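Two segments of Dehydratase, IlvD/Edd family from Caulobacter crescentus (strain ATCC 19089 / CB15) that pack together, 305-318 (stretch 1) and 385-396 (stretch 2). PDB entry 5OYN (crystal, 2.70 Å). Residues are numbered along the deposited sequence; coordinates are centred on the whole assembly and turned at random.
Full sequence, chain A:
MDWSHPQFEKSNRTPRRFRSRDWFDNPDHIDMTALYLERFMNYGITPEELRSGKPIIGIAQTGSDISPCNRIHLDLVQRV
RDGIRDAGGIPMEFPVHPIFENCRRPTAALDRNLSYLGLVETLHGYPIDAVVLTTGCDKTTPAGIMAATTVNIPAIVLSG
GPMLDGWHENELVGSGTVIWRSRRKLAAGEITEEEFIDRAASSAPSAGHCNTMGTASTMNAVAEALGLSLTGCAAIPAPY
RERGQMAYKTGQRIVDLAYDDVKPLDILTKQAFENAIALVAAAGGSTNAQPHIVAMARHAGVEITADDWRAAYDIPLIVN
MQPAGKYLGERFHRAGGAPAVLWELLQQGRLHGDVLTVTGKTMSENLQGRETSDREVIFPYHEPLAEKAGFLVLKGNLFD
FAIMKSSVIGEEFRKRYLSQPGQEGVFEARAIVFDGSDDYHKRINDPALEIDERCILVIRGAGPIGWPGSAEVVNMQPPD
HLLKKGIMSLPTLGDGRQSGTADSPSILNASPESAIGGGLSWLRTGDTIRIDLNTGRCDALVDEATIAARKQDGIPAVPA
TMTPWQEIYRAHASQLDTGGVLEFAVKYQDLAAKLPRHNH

Stretch 1, residues 305-318: TADDWRAAYDIPLI
Stretch 2 385-396: LAEKAGFLVLKG

How do the two backbones run against each other? Stretch 1 begins as a helix from about Ala-306, passes through a type I turn from Ala-312 to Ile-315, and then extends through Pro-316 and Leu-317 (phi/psi -74/157 and -83/122). Stretch 2 passes in the opposite direction, so that Tyr-313 faces Gly-390 (CA to CA 3.8 Å), Asp-314 faces Lys-388 (CA to CA 4.1 Å) and Pro-316 faces Glu-387 (CA to CA 4.2 Å). Lys-388 has a left-handed backbone (phi/psi 44/64) where it faces Asp-314.

Which bonds hold this register? Four backbone hydrogen bonds do so: Gly-390 N to Tyr-313 O at 3.0 Å, Ala-389 N to Ile-315 O at 2.8 Å, Leu-317 N to Ala-386 O at 2.9 Å, and Leu-385 N to Leu-317 O at 3.0 Å. Consecutive amides of Ala-389 and Gly-390 thus reach different carbonyls of the turn. Tyr-313 O also receives a CA-H contact from Lys-388 CA at 3.2 Å.

Where is the fit tightest? At Gly-390, where the backbones leave no room for a side chain: an ideal CB would lie 2.3 Å from Ala-312 O and 2.6 Å from Tyr-313 CA, both clashes. Beside it, Tyr-313 (chi1 t, chi2 54°) is the residue most covered by the other stretch, and its ring fills a slot between Lys-388 and Leu-392. Lys-388 CB covers one face, 4.2 Å from the centroid of the Tyr-313 ring; Leu-392 CD1 covers the opposite face, 4.0 Å from that centroid and almost on its normal. Leu-392 is t, p; Lys-388 has chi1 m and chi2 t, and its end leads away.

What do Leu-317 and Trp-309 pack against? Leu-317 (t, p) points toward stretch 2, its CB 3.6 Å from Ala-389 CB and its CD2 4.1 Å from Leu-385 CD1. On the helix, Trp-309 (chi1 m, chi2 107°) brings CE3 to 3.9 Å from Phe-391 CD2, at the edge of the Phe-391 ring; Phe-391 has chi1 m, and the planes meet obliquely at 57°.

How does the helix meet Val-393? Val-393 (chi1 p) points toward the helix and sets CG1 over one face of the Arg-310 guanidinium, 3.3 Å from Arg-310 NE, while its CG2 lies 4.4 Å from Ala-306 CB. Arg-310 (m, t, t) starts sideways, but its end comes nearer. A water joins the two stretches, accepting from Arg-310 NE at 2.7 Å and donating to Val-393 O at 2.9 Å.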

# COMPACT_ATOMS: atom_id res chain seq x y z
N THR A 305 43.56 11.64 -5.34
CA THR A 305 44.51 11.72 -6.44
C THR A 305 44.91 10.32 -6.87
O THR A 305 44.70 9.34 -6.15
CB THR A 305 45.75 12.53 -6.00
OG1 THR A 305 46.37 11.88 -4.88
CG2 THR A 305 45.35 13.92 -5.58
N ALA A 306 45.52 10.25 -8.05
CA ALA A 306 45.97 8.96 -8.57
C ALA A 306 46.87 8.24 -7.58
O ALA A 306 46.93 7.00 -7.59
CB ALA A 306 46.68 9.16 -9.91
N ASP A 307 47.53 8.97 -6.69
CA ASP A 307 48.37 8.29 -5.71
C ASP A 307 47.55 7.63 -4.62
O ASP A 307 47.98 6.61 -4.05
CB ASP A 307 49.38 9.27 -5.12
CG ASP A 307 50.65 9.34 -5.94
OD1 ASP A 307 51.13 8.27 -6.40
OD2 ASP A 307 51.16 10.47 -6.15
N ASP A 308 46.37 8.16 -4.34
CA ASP A 308 45.49 7.49 -3.38
C ASP A 308 45.05 6.12 -3.87
O ASP A 308 44.81 5.22 -3.05
CB ASP A 308 44.31 8.39 -3.07
CG ASP A 308 44.73 9.65 -2.36
OD1 ASP A 308 45.29 9.53 -1.23
OD2 ASP A 308 44.53 10.75 -2.92
N TRP A 309 44.97 5.91 -5.19
CA TRP A 309 44.66 4.58 -5.72
C TRP A 309 45.87 3.66 -5.72
O TRP A 309 45.74 2.47 -5.37
CB TRP A 309 44.06 4.68 -7.13
CG TRP A 309 42.80 5.49 -7.18
CD1 TRP A 309 42.65 6.74 -7.69
CD2 TRP A 309 41.52 5.11 -6.67
NE1 TRP A 309 41.35 7.17 -7.54
CE2 TRP A 309 40.63 6.19 -6.91
CE3 TRP A 309 41.02 3.97 -6.03
CZ2 TRP A 309 39.29 6.15 -6.55
CZ3 TRP A 309 39.69 3.93 -5.67
CH2 TRP A 309 38.83 5.02 -5.93
N ARG A 310 47.05 4.16 -6.12
CA ARG A 310 48.27 3.35 -6.05
C ARG A 310 48.53 2.83 -4.65
O ARG A 310 49.08 1.73 -4.48
CB ARG A 310 49.50 4.14 -6.54
CG ARG A 310 49.46 4.55 -7.99
CD ARG A 310 50.46 5.60 -8.44
NE ARG A 310 50.59 5.48 -9.89
CZ ARG A 310 50.47 6.49 -10.73
NH1 ARG A 310 50.24 7.72 -10.28
NH2 ARG A 310 50.58 6.27 -12.05
N ALA A 311 48.16 3.61 -3.64
CA ALA A 311 48.31 3.17 -2.25
C ALA A 311 47.70 1.78 -2.03
O ALA A 311 48.28 0.95 -1.33
CB ALA A 311 47.65 4.19 -1.33
N ALA A 312 46.54 1.52 -2.64
CA ALA A 312 45.74 0.33 -2.38
C ALA A 312 45.98 -0.81 -3.37
O ALA A 312 45.38 -1.87 -3.22
CB ALA A 312 44.25 0.70 -2.38
N TYR A 313 46.85 -0.63 -4.37
CA TYR A 313 47.06 -1.68 -5.37
C TYR A 313 47.48 -3.01 -4.74
O TYR A 313 47.04 -4.08 -5.18
CB TYR A 313 48.11 -1.22 -6.39
CG TYR A 313 48.46 -2.27 -7.43
CD1 TYR A 313 47.46 -2.88 -8.20
CD2 TYR A 313 49.78 -2.65 -7.65
CE1 TYR A 313 47.77 -3.83 -9.15
CE2 TYR A 313 50.10 -3.62 -8.60
CZ TYR A 313 49.09 -4.20 -9.34
OH TYR A 313 49.39 -5.15 -10.28
N ASP A 314 48.34 -2.98 -3.72
CA ASP A 314 48.88 -4.21 -3.14
C ASP A 314 47.99 -4.77 -2.03
O ASP A 314 48.50 -5.47 -1.14
CB ASP A 314 50.30 -3.97 -2.61
CG ASP A 314 50.34 -3.00 -1.44
OD1 ASP A 314 49.29 -2.40 -1.09
OD2 ASP A 314 51.44 -2.83 -0.86
N ILE A 315 46.70 -4.47 -2.06
CA ILE A 315 45.73 -5.15 -1.20
C ILE A 315 45.35 -6.48 -1.86
O ILE A 315 44.99 -6.49 -3.05
CB ILE A 315 44.50 -4.28 -0.99
CG1 ILE A 315 44.90 -2.91 -0.43
CG2 ILE A 315 43.50 -5.01 -0.08
CD1 ILE A 315 44.89 -2.81 1.07
N PRO A 316 45.43 -7.60 -1.15
CA PRO A 316 44.98 -8.87 -1.74
C PRO A 316 43.46 -8.94 -1.82
O PRO A 316 42.73 -8.25 -1.09
CB PRO A 316 45.53 -9.93 -0.79
CG PRO A 316 45.65 -9.23 0.54
CD PRO A 316 45.85 -7.75 0.25
N LEU A 317 42.99 -9.78 -2.74
CA LEU A 317 41.56 -10.04 -2.91
C LEU A 317 41.12 -11.09 -1.91
O LEU A 317 41.66 -12.20 -1.90
CB LEU A 317 41.29 -10.53 -4.34
CG LEU A 317 39.92 -11.15 -4.56
CD1 LEU A 317 38.83 -10.08 -4.48
CD2 LEU A 317 39.87 -11.89 -5.89
N ILE A 318 40.15 -10.77 -1.06
CA ILE A 318 39.76 -11.69 0.00
C ILE A 318 38.30 -12.14 -0.05
O ILE A 318 37.95 -13.09 0.66
CB ILE A 318 40.08 -11.14 1.40
CG1 ILE A 318 39.59 -9.71 1.56
CG2 ILE A 318 41.58 -11.24 1.67
CD1 ILE A 318 39.63 -9.25 3.01
N LEU A 385 43.13 -14.86 -1.93
CA LEU A 385 42.74 -15.49 -3.18
C LEU A 385 43.67 -15.13 -4.31
O LEU A 385 43.86 -15.93 -5.24
CB LEU A 385 41.33 -15.05 -3.58
CG LEU A 385 40.13 -15.87 -3.15
CD1 LEU A 385 38.92 -15.05 -3.48
CD2 LEU A 385 40.11 -17.20 -3.88
N ALA A 386 44.23 -13.92 -4.26
CA ALA A 386 45.08 -13.33 -5.27
C ALA A 386 45.73 -12.12 -4.64
O ALA A 386 45.09 -11.41 -3.85
CB ALA A 386 44.28 -12.90 -6.52
N GLU A 387 47.00 -11.89 -4.96
CA GLU A 387 47.65 -10.69 -4.46
C GLU A 387 47.48 -9.55 -5.46
O GLU A 387 46.95 -9.73 -6.56
CB GLU A 387 49.12 -10.98 -4.16
CG GLU A 387 49.29 -11.82 -2.90
CD GLU A 387 50.65 -12.50 -2.82
OE1 GLU A 387 51.66 -11.88 -3.25
OE2 GLU A 387 50.70 -13.66 -2.34
N LYS A 388 47.91 -8.36 -5.04
CA LYS A 388 47.86 -7.14 -5.86
C LYS A 388 46.52 -7.01 -6.58
O LYS A 388 46.43 -7.05 -7.81
CB LYS A 388 49.02 -7.09 -6.86
CG LYS A 388 50.41 -7.16 -6.23
CD LYS A 388 51.46 -6.47 -7.09
CE LYS A 388 51.73 -7.24 -8.38
NZ LYS A 388 53.19 -7.47 -8.62
N ALA A 389 45.46 -6.86 -5.78
CA ALA A 389 44.10 -6.89 -6.32
C ALA A 389 43.51 -5.50 -6.53
O ALA A 389 42.46 -5.38 -7.17
CB ALA A 389 43.18 -7.69 -5.41
N GLY A 390 44.17 -4.46 -6.02
CA GLY A 390 43.68 -3.11 -6.18
C GLY A 390 43.68 -2.67 -7.62
O GLY A 390 44.15 -3.36 -8.52
N PHE A 391 43.12 -1.49 -7.84
CA PHE A 391 43.16 -0.92 -9.17
C PHE A 391 44.60 -0.55 -9.48
O PHE A 391 45.38 -0.24 -8.58
CB PHE A 391 42.26 0.30 -9.29
CG PHE A 391 40.81 0.01 -9.03
CD1 PHE A 391 40.20 -1.11 -9.60
CD2 PHE A 391 40.05 0.83 -8.22
CE1 PHE A 391 38.86 -1.39 -9.36
CE2 PHE A 391 38.71 0.56 -7.98
CZ PHE A 391 38.11 -0.55 -8.55
N LEU A 392 44.95 -0.60 -10.75
CA LEU A 392 46.28 -0.26 -11.21
C LEU A 392 46.16 0.94 -12.13
O LEU A 392 45.80 0.80 -13.30
CB LEU A 392 46.93 -1.45 -11.91
CG LEU A 392 48.33 -1.09 -12.42
CD1 LEU A 392 49.19 -0.55 -11.27
CD2 LEU A 392 48.99 -2.28 -13.09
N VAL A 393 46.47 2.14 -11.62
CA VAL A 393 46.44 3.30 -12.51
C VAL A 393 47.56 3.19 -13.53
O VAL A 393 48.69 2.77 -13.21
CB VAL A 393 46.49 4.62 -11.73
CG1 VAL A 393 47.56 4.57 -10.71
CG2 VAL A 393 46.72 5.80 -12.70
N LEU A 394 47.24 3.53 -14.77
CA LEU A 394 48.14 3.43 -15.90
C LEU A 394 48.26 4.79 -16.57
O LEU A 394 47.27 5.53 -16.68
CB LEU A 394 47.67 2.38 -16.90
CG LEU A 394 47.79 0.89 -16.51
CD1 LEU A 394 47.81 0.00 -17.75
CD2 LEU A 394 49.02 0.62 -15.63
N LYS A 395 49.47 5.11 -16.99
CA LYS A 395 49.80 6.41 -17.54
C LYS A 395 50.51 6.22 -18.87
O LYS A 395 51.15 5.18 -19.11
CB LYS A 395 50.69 7.21 -16.57
CG LYS A 395 50.33 8.68 -16.45
CD LYS A 395 50.65 9.25 -15.06
CE LYS A 395 52.05 8.86 -14.56
NZ LYS A 395 53.16 9.50 -15.33
N GLY A 396 50.40 7.21 -19.74
CA GLY A 396 51.16 7.16 -20.96
C GLY A 396 50.91 8.36 -21.83
O GLY A 396 50.49 9.43 -21.36
O HOH W 1 50.34 2.97 -10.88